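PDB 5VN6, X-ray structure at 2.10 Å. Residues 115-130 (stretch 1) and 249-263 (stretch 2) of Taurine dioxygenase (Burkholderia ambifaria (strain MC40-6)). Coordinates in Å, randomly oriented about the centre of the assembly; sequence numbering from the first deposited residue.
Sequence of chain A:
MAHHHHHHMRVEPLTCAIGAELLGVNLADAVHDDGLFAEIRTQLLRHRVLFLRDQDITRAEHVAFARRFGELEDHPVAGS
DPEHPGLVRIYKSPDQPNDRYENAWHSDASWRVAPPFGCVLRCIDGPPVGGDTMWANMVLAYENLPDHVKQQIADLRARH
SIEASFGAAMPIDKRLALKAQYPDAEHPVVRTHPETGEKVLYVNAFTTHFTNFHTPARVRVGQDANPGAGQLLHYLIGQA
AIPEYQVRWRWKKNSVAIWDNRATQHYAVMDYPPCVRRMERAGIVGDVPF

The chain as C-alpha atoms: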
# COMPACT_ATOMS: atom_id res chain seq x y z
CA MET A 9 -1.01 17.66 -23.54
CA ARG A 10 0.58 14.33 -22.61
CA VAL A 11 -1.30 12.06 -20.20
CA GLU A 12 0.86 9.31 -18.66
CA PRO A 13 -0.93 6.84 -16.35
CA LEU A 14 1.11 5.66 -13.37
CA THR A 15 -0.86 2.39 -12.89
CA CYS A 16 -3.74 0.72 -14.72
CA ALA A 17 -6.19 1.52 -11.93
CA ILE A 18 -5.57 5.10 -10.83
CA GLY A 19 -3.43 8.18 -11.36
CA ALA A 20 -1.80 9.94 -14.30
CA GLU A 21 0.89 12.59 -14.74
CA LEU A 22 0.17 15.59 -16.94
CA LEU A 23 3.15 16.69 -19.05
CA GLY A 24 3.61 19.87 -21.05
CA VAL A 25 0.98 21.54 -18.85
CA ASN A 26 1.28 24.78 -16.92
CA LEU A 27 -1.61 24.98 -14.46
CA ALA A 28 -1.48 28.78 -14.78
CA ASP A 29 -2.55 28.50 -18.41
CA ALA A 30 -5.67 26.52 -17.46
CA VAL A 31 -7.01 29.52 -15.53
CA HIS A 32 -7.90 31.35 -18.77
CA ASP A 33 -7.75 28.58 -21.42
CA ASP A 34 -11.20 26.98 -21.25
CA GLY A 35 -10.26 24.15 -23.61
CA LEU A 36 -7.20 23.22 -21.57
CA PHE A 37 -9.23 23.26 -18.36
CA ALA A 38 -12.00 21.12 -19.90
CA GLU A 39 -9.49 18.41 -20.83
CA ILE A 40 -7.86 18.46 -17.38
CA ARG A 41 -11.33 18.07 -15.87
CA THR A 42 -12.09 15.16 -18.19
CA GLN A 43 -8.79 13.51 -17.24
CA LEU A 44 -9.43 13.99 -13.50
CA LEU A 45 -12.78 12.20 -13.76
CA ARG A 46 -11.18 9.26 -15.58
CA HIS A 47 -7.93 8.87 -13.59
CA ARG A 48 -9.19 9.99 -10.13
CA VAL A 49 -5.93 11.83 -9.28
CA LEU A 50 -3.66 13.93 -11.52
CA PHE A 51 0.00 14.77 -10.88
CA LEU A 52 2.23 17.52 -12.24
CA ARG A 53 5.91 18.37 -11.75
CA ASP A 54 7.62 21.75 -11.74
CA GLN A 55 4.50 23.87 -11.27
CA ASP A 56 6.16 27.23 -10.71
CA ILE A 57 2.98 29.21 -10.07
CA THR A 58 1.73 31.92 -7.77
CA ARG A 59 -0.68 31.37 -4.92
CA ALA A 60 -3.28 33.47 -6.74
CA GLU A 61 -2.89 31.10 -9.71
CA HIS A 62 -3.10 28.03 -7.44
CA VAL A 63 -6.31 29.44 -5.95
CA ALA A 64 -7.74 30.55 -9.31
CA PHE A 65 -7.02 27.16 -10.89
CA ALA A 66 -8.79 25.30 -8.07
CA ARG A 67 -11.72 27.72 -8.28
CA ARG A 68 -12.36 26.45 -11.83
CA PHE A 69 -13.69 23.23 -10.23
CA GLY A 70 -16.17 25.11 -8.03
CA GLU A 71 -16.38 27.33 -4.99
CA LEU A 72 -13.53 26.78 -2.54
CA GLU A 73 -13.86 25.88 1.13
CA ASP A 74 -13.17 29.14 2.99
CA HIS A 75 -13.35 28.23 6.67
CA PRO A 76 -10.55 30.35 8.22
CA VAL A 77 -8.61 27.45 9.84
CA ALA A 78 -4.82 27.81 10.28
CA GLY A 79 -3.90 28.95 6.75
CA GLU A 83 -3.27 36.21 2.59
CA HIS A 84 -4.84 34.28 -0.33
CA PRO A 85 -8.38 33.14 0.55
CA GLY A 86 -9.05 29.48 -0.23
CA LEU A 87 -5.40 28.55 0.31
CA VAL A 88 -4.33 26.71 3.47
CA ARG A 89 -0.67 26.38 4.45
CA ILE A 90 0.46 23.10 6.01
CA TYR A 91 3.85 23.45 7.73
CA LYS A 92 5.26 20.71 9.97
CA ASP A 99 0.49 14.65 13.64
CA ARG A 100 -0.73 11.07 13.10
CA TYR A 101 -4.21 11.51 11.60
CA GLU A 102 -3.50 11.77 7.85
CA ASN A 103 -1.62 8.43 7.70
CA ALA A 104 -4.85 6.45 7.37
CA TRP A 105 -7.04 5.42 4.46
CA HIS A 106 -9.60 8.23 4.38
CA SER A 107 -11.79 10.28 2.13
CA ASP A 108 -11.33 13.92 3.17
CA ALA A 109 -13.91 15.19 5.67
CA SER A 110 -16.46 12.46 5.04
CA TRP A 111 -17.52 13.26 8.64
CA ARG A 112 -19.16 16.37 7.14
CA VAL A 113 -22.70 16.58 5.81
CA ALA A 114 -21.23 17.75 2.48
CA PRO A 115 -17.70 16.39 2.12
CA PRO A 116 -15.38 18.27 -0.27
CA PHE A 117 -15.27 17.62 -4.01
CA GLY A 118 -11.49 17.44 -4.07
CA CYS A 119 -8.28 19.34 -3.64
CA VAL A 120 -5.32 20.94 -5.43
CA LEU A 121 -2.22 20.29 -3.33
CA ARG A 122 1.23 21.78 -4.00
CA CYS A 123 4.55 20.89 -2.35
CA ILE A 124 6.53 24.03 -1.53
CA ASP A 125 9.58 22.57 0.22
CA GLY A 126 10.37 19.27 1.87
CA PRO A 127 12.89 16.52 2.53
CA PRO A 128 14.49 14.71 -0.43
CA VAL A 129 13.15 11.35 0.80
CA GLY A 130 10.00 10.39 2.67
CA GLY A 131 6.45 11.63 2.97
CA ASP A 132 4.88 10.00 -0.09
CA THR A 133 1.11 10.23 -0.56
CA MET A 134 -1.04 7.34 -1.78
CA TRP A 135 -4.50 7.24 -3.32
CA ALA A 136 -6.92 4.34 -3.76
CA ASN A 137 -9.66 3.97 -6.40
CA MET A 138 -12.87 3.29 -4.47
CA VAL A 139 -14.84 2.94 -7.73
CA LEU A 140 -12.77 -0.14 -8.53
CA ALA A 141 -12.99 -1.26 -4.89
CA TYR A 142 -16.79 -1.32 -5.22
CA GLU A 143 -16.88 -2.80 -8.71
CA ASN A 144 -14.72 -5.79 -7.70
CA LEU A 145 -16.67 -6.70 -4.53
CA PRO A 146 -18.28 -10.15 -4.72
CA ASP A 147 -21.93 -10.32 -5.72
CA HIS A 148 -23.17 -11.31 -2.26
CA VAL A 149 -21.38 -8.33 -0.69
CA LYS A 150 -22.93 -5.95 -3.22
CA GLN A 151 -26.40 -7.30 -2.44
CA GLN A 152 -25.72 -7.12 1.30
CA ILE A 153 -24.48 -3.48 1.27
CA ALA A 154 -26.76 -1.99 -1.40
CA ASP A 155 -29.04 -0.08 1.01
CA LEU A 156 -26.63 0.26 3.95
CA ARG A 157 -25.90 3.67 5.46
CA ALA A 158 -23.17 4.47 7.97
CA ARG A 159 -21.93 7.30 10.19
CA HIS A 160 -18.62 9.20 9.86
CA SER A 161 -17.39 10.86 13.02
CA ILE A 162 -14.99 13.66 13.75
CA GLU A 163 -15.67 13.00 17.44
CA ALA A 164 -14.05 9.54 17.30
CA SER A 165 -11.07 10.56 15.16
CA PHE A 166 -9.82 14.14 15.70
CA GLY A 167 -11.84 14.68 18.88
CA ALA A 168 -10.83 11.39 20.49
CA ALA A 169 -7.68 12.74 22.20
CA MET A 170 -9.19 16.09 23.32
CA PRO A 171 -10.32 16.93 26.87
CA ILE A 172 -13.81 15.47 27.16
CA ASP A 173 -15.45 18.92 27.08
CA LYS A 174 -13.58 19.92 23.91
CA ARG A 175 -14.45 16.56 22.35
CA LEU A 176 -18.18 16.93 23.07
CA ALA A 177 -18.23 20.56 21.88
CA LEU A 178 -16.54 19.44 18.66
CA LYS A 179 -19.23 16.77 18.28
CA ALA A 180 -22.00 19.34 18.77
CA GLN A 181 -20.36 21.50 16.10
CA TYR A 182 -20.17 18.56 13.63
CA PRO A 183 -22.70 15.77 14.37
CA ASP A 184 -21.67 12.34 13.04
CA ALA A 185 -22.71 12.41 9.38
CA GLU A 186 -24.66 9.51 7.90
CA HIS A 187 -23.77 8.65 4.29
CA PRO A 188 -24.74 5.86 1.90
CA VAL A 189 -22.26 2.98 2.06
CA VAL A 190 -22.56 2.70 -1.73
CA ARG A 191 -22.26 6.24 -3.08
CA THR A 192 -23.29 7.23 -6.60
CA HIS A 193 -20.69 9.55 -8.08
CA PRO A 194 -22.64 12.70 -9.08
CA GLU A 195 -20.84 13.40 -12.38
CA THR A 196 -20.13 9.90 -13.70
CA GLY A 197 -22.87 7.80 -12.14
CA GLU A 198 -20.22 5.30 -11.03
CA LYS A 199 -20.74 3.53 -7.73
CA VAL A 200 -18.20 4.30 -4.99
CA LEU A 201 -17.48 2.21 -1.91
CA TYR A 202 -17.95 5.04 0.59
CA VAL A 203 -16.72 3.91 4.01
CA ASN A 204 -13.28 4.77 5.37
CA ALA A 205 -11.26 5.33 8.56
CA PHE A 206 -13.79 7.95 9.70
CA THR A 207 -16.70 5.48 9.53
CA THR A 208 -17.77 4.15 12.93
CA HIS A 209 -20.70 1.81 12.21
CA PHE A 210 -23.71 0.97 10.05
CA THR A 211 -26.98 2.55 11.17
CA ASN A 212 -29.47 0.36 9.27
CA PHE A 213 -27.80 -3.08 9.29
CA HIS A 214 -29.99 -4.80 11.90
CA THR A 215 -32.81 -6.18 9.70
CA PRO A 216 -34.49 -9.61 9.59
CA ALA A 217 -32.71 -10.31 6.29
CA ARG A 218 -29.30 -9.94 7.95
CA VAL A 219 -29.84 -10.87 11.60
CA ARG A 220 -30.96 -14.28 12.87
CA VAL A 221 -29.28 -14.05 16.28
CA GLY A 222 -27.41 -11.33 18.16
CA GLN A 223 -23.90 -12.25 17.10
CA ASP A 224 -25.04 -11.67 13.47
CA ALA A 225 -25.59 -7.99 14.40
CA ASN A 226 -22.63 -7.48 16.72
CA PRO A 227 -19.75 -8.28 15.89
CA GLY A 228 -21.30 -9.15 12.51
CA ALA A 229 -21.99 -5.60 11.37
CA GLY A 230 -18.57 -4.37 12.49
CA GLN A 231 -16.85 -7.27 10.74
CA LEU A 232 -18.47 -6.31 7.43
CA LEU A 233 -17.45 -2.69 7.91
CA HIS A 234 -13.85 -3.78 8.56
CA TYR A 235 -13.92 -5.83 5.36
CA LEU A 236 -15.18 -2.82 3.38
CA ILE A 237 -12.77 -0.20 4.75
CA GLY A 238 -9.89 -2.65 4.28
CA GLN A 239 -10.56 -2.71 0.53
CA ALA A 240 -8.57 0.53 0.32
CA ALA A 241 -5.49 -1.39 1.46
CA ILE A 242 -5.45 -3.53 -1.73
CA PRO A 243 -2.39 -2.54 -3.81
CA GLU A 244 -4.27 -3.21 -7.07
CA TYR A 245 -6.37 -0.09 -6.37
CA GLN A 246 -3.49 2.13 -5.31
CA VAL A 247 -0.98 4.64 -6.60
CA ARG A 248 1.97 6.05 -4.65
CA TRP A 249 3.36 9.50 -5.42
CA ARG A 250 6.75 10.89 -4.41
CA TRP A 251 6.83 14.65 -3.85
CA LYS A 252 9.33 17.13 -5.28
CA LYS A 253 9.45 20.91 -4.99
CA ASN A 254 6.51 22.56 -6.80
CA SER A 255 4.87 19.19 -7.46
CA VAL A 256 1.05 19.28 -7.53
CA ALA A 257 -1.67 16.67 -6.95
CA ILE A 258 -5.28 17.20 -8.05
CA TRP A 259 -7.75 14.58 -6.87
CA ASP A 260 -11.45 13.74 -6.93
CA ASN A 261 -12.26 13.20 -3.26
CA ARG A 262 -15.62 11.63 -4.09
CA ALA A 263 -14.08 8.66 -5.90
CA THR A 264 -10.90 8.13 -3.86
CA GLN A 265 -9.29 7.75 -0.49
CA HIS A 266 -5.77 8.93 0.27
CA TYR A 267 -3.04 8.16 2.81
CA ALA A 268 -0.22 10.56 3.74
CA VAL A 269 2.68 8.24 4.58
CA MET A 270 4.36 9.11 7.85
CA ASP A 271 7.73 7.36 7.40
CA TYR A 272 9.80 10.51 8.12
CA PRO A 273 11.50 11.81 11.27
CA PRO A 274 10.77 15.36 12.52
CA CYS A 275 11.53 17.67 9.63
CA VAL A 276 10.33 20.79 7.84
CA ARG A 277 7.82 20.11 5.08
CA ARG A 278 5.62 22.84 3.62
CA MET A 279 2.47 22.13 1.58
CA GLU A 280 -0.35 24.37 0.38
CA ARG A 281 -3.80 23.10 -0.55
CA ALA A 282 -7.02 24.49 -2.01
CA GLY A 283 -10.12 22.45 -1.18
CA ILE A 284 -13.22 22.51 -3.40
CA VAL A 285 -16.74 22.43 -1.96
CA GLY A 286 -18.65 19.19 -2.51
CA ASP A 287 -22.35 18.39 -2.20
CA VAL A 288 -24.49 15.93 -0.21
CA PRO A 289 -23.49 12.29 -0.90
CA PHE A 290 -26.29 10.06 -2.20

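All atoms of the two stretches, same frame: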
# COMPACT_ATOMS: atom_id res chain seq x y z
N PRO A 115 -19.14 16.50 2.21
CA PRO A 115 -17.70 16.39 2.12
C PRO A 115 -17.18 17.06 0.87
O PRO A 115 -17.89 17.16 -0.15
CB PRO A 115 -17.45 14.87 2.08
CG PRO A 115 -18.66 14.27 2.72
CD PRO A 115 -19.80 15.20 2.38
N PRO A 116 -15.92 17.53 0.87
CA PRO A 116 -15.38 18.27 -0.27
C PRO A 116 -15.31 17.45 -1.55
O PRO A 116 -15.13 16.23 -1.54
CB PRO A 116 -13.97 18.68 0.19
CG PRO A 116 -13.67 17.80 1.37
CD PRO A 116 -14.98 17.50 2.01
N PHE A 117 -15.39 18.17 -2.66
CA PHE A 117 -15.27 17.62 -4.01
C PHE A 117 -13.87 17.07 -4.25
O PHE A 117 -13.70 15.99 -4.85
CB PHE A 117 -15.62 18.77 -4.98
CG PHE A 117 -15.17 18.60 -6.42
CD1 PHE A 117 -16.12 18.43 -7.43
CD2 PHE A 117 -13.83 18.76 -6.79
CE1 PHE A 117 -15.73 18.34 -8.76
CE2 PHE A 117 -13.44 18.65 -8.11
CZ PHE A 117 -14.39 18.45 -9.10
N GLY A 118 -12.87 17.79 -3.77
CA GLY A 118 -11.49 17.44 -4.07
C GLY A 118 -10.58 18.57 -3.64
O GLY A 118 -11.00 19.49 -2.93
N CYS A 119 -9.36 18.52 -4.16
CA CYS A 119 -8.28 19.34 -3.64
C CYS A 119 -7.18 19.51 -4.69
O CYS A 119 -6.92 18.61 -5.50
CB CYS A 119 -7.71 18.69 -2.37
SG CYS A 119 -6.44 19.61 -1.52
N VAL A 120 -6.53 20.67 -4.66
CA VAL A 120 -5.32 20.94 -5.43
C VAL A 120 -4.21 21.21 -4.43
O VAL A 120 -4.24 22.22 -3.72
CB VAL A 120 -5.48 22.12 -6.40
CG1 VAL A 120 -4.16 22.33 -7.14
CG2 VAL A 120 -6.66 21.90 -7.37
N LEU A 121 -3.24 20.31 -4.37
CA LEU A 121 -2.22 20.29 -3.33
C LEU A 121 -0.85 20.50 -3.96
O LEU A 121 -0.48 19.79 -4.90
CB LEU A 121 -2.26 18.95 -2.58
CG LEU A 121 -1.20 18.73 -1.49
CD1 LEU A 121 -1.30 19.79 -0.40
CD2 LEU A 121 -1.30 17.33 -0.88
N ARG A 122 -0.09 21.49 -3.46
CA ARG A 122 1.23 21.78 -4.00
C ARG A 122 2.30 21.63 -2.91
O ARG A 122 2.11 22.08 -1.78
CB ARG A 122 1.31 23.20 -4.61
CG ARG A 122 2.72 23.50 -5.14
CD ARG A 122 2.81 24.66 -6.11
NE ARG A 122 2.72 25.93 -5.44
CZ ARG A 122 3.36 27.03 -5.82
NH1 ARG A 122 4.15 27.02 -6.89
NH2 ARG A 122 3.18 28.15 -5.13
N CYS A 123 3.42 21.01 -3.27
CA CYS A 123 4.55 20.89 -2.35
C CYS A 123 5.46 22.09 -2.55
O CYS A 123 5.97 22.31 -3.65
CB CYS A 123 5.32 19.60 -2.59
SG CYS A 123 6.78 19.38 -1.52
N ILE A 124 5.70 22.84 -1.47
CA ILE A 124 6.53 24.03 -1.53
C ILE A 124 7.98 23.63 -1.29
O ILE A 124 8.85 23.82 -2.15
CB ILE A 124 6.07 25.09 -0.52
CG1 ILE A 124 4.58 25.42 -0.74
CG2 ILE A 124 6.92 26.33 -0.64
CD1 ILE A 124 4.23 25.85 -2.16
N ASP A 125 8.27 23.11 -0.10
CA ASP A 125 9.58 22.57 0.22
C ASP A 125 9.40 21.34 1.10
O ASP A 125 8.36 21.15 1.73
CB ASP A 125 10.48 23.61 0.91
N GLY A 126 10.43 20.50 1.12
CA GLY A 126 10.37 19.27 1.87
C GLY A 126 11.65 18.47 1.81
O GLY A 126 12.61 18.83 1.12
N PRO A 127 11.68 17.34 2.52
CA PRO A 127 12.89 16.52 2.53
C PRO A 127 13.05 15.77 1.22
O PRO A 127 12.06 15.50 0.51
CB PRO A 127 12.65 15.56 3.71
CG PRO A 127 11.16 15.41 3.75
CD PRO A 127 10.58 16.73 3.29
N PRO A 128 14.29 15.41 0.85
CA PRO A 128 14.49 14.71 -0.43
C PRO A 128 13.89 13.32 -0.45
O PRO A 128 13.57 12.81 -1.54
CB PRO A 128 16.02 14.65 -0.55
CG PRO A 128 16.52 14.75 0.87
CD PRO A 128 15.55 15.65 1.57
N VAL A 129 13.75 12.68 0.70
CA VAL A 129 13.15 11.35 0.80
C VAL A 129 12.09 11.37 1.89
O VAL A 129 12.21 12.07 2.89
CB VAL A 129 14.21 10.26 1.09
CG1 VAL A 129 15.39 10.37 0.12
CG2 VAL A 129 14.72 10.36 2.53
N GLY A 130 11.04 10.59 1.67
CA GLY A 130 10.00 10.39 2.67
C GLY A 130 8.77 11.23 2.40
O GLY A 130 8.78 12.20 1.63
N TRP A 249 2.75 8.34 -4.78
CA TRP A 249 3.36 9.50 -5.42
C TRP A 249 4.47 10.03 -4.52
O TRP A 249 4.28 10.15 -3.31
CB TRP A 249 2.31 10.59 -5.68
CG TRP A 249 2.83 11.89 -6.22
CD1 TRP A 249 2.88 13.09 -5.55
CD2 TRP A 249 3.32 12.14 -7.54
NE1 TRP A 249 3.38 14.06 -6.37
CE2 TRP A 249 3.67 13.51 -7.60
CE3 TRP A 249 3.51 11.35 -8.68
CZ2 TRP A 249 4.18 14.11 -8.76
CZ3 TRP A 249 4.03 11.94 -9.83
CH2 TRP A 249 4.35 13.32 -9.86
N ARG A 250 5.62 10.32 -5.13
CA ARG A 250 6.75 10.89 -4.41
C ARG A 250 6.84 12.37 -4.73
O ARG A 250 6.87 12.76 -5.90
CB ARG A 250 8.05 10.20 -4.80
CG ARG A 250 9.22 10.74 -4.01
CD ARG A 250 10.46 9.89 -4.24
NE ARG A 250 11.61 10.49 -3.59
CZ ARG A 250 12.83 9.97 -3.59
NH1 ARG A 250 13.07 8.82 -4.22
NH2 ARG A 250 13.81 10.60 -2.97
N TRP A 251 6.87 13.20 -3.69
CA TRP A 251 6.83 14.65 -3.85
C TRP A 251 8.20 15.22 -4.20
O TRP A 251 9.24 14.74 -3.73
CB TRP A 251 6.31 15.32 -2.58
CG TRP A 251 4.90 14.98 -2.29
CD1 TRP A 251 4.44 14.00 -1.45
CD2 TRP A 251 3.74 15.58 -2.88
NE1 TRP A 251 3.05 13.97 -1.47
CE2 TRP A 251 2.60 14.94 -2.34
CE3 TRP A 251 3.55 16.62 -3.80
CZ2 TRP A 251 1.30 15.30 -2.69
CZ3 TRP A 251 2.26 16.96 -4.16
CH2 TRP A 251 1.15 16.31 -3.60
N LYS A 252 8.18 16.27 -5.02
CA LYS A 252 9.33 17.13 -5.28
C LYS A 252 8.87 18.58 -5.15
O LYS A 252 7.67 18.86 -5.11
CB LYS A 252 9.91 16.89 -6.69
CG LYS A 252 10.38 15.46 -6.95
CD LYS A 252 11.67 15.16 -6.24
CE LYS A 252 12.01 13.67 -6.29
NZ LYS A 252 13.14 13.37 -5.39
N LYS A 253 9.82 19.51 -5.10
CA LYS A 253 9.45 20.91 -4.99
C LYS A 253 8.56 21.32 -6.15
O LYS A 253 8.81 20.96 -7.30
CB LYS A 253 10.70 21.79 -4.95
N ASN A 254 7.49 22.07 -5.83
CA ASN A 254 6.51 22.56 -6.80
C ASN A 254 5.79 21.44 -7.54
O ASN A 254 5.28 21.65 -8.65
CB ASN A 254 7.13 23.53 -7.80
CG ASN A 254 7.47 24.85 -7.17
OD1 ASN A 254 6.83 25.26 -6.20
ND2 ASN A 254 8.46 25.54 -7.71
N SER A 255 5.74 20.24 -6.96
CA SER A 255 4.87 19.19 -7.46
C SER A 255 3.44 19.45 -6.98
O SER A 255 3.21 20.02 -5.91
CB SER A 255 5.34 17.82 -6.98
OG SER A 255 6.51 17.39 -7.66
N VAL A 256 2.47 19.02 -7.79
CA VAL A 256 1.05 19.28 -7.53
C VAL A 256 0.28 17.98 -7.72
O VAL A 256 0.57 17.20 -8.64
CB VAL A 256 0.52 20.40 -8.46
CG1 VAL A 256 -1.00 20.55 -8.35
CG2 VAL A 256 1.19 21.72 -8.13
N ALA A 257 -0.68 17.73 -6.82
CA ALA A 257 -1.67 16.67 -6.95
C ALA A 257 -3.05 17.30 -7.02
O ALA A 257 -3.36 18.21 -6.24
CB ALA A 257 -1.63 15.68 -5.78
N ILE A 258 -3.87 16.83 -7.96
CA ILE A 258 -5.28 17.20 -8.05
C ILE A 258 -6.07 15.91 -7.94
O ILE A 258 -5.85 14.99 -8.73
CB ILE A 258 -5.61 17.89 -9.39
CG1 ILE A 258 -4.60 18.97 -9.76
CG2 ILE A 258 -7.05 18.41 -9.37
CD1 ILE A 258 -4.57 19.31 -11.26
N TRP A 259 -7.00 15.83 -6.99
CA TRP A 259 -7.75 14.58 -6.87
C TRP A 259 -9.24 14.80 -6.62
O TRP A 259 -9.67 15.81 -6.04
CB TRP A 259 -7.18 13.66 -5.78
CG TRP A 259 -7.35 14.08 -4.35
CD1 TRP A 259 -8.36 13.73 -3.49
CD2 TRP A 259 -6.43 14.87 -3.58
NE1 TRP A 259 -8.14 14.28 -2.24
CE2 TRP A 259 -6.96 14.98 -2.27
CE3 TRP A 259 -5.21 15.50 -3.87
CZ2 TRP A 259 -6.31 15.69 -1.26
CZ3 TRP A 259 -4.57 16.20 -2.87
CH2 TRP A 259 -5.12 16.30 -1.57
N ASP A 260 -10.00 13.80 -7.07
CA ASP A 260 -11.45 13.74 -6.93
C ASP A 260 -11.74 13.00 -5.63
O ASP A 260 -11.67 11.78 -5.57
CB ASP A 260 -12.07 13.06 -8.15
CG ASP A 260 -13.61 12.88 -8.04
OD1 ASP A 260 -14.21 13.10 -6.96
OD2 ASP A 260 -14.22 12.53 -9.06
N ASN A 261 -12.09 13.76 -4.59
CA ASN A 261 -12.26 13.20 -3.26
C ASN A 261 -13.48 12.30 -3.17
O ASN A 261 -13.57 11.48 -2.26
CB ASN A 261 -12.33 14.35 -2.25
CG ASN A 261 -12.32 13.88 -0.81
OD1 ASN A 261 -11.41 13.17 -0.37
ND2 ASN A 261 -13.32 14.33 -0.04
N ARG A 262 -14.41 12.43 -4.11
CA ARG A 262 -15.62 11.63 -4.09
C ARG A 262 -15.33 10.20 -4.48
O ARG A 262 -16.00 9.28 -3.99
CB ARG A 262 -16.66 12.24 -5.04
CG ARG A 262 -16.87 13.72 -4.80
CD ARG A 262 -17.55 14.39 -5.99
NE ARG A 262 -16.70 14.39 -7.18
CZ ARG A 262 -17.02 15.03 -8.29
NH1 ARG A 262 -18.15 15.73 -8.36
NH2 ARG A 262 -16.21 14.97 -9.33
N ALA A 263 -14.36 9.98 -5.36
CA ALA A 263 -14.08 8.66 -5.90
C ALA A 263 -12.90 7.96 -5.25
O ALA A 263 -12.64 6.81 -5.57
CB ALA A 263 -13.83 8.75 -7.42
O HOH W 1 11.47 13.35 -2.81
O HOH W 2 7.53 12.18 -1.02

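Two antiparallel strands, 118-125 and 256-260, form the core of this contact, and each end is closed by a side chain that reaches a backbone carbonyl. At the start, Asn-261 does double duty: its ND2 donates to Pro-116 O (3.0 Å) while its backbone N donates to Phe-117 O (2.8 Å), so the pairing continues just past the strand. Phe-117 points its CA-to-CB bond away, yet its ring swings back until CE1 lies 3.5 Å from Arg-262 NH2, over one face of a guanidinium held by a salt bridge from Arg-262 NE to Asp-260 OD1 (2.8 Å).

Gly-118 is dictated by space. Its CA sits 3.1 Å from Trp-259 O, and a CB there would clash with that oxygen.

Cys-119 and Trp-259 pair through Trp-259 N to Cys-119 O (3.2 Å) and a weak return bond from Cys-119 N to Trp-259 O (3.3 Å). The small cysteine lets its CB rest over the indole face, 3.5 Å from Trp-259 CZ2. On the other face of the sheet, Val-120 packs CG1 against Val-256 CG1 (3.8 Å) and CG2 against Ile-258 CG2 (4.0 Å), branched side chains filling a buried layer.

Leu-121 makes the tightest reciprocal pair, its N to Ala-257 O and Ala-257 N to its O both 2.8 Å. Opposite the small alanine, leucine spans two indoles: CB meets the edge of Trp-259 at CZ3 (3.6 Å), and CD2 reaches Trp-251 CZ2 (3.8 Å). Arg-122 lays its aliphatic CG on Val-256 CG2 (3.8 Å).

Cys-123 N donates to Ser-255 O (2.8 Å), and its O accepts from Asn-254 N (2.7 Å), engaging the type II turn 252-255; its CB touches Trp-251 CE3 (3.7 Å).

Farther on, extended Arg-250 delivers NH2 to Pro-128 O (2.6 Å), and a water bridges Gly-130 O to Trp-251 N.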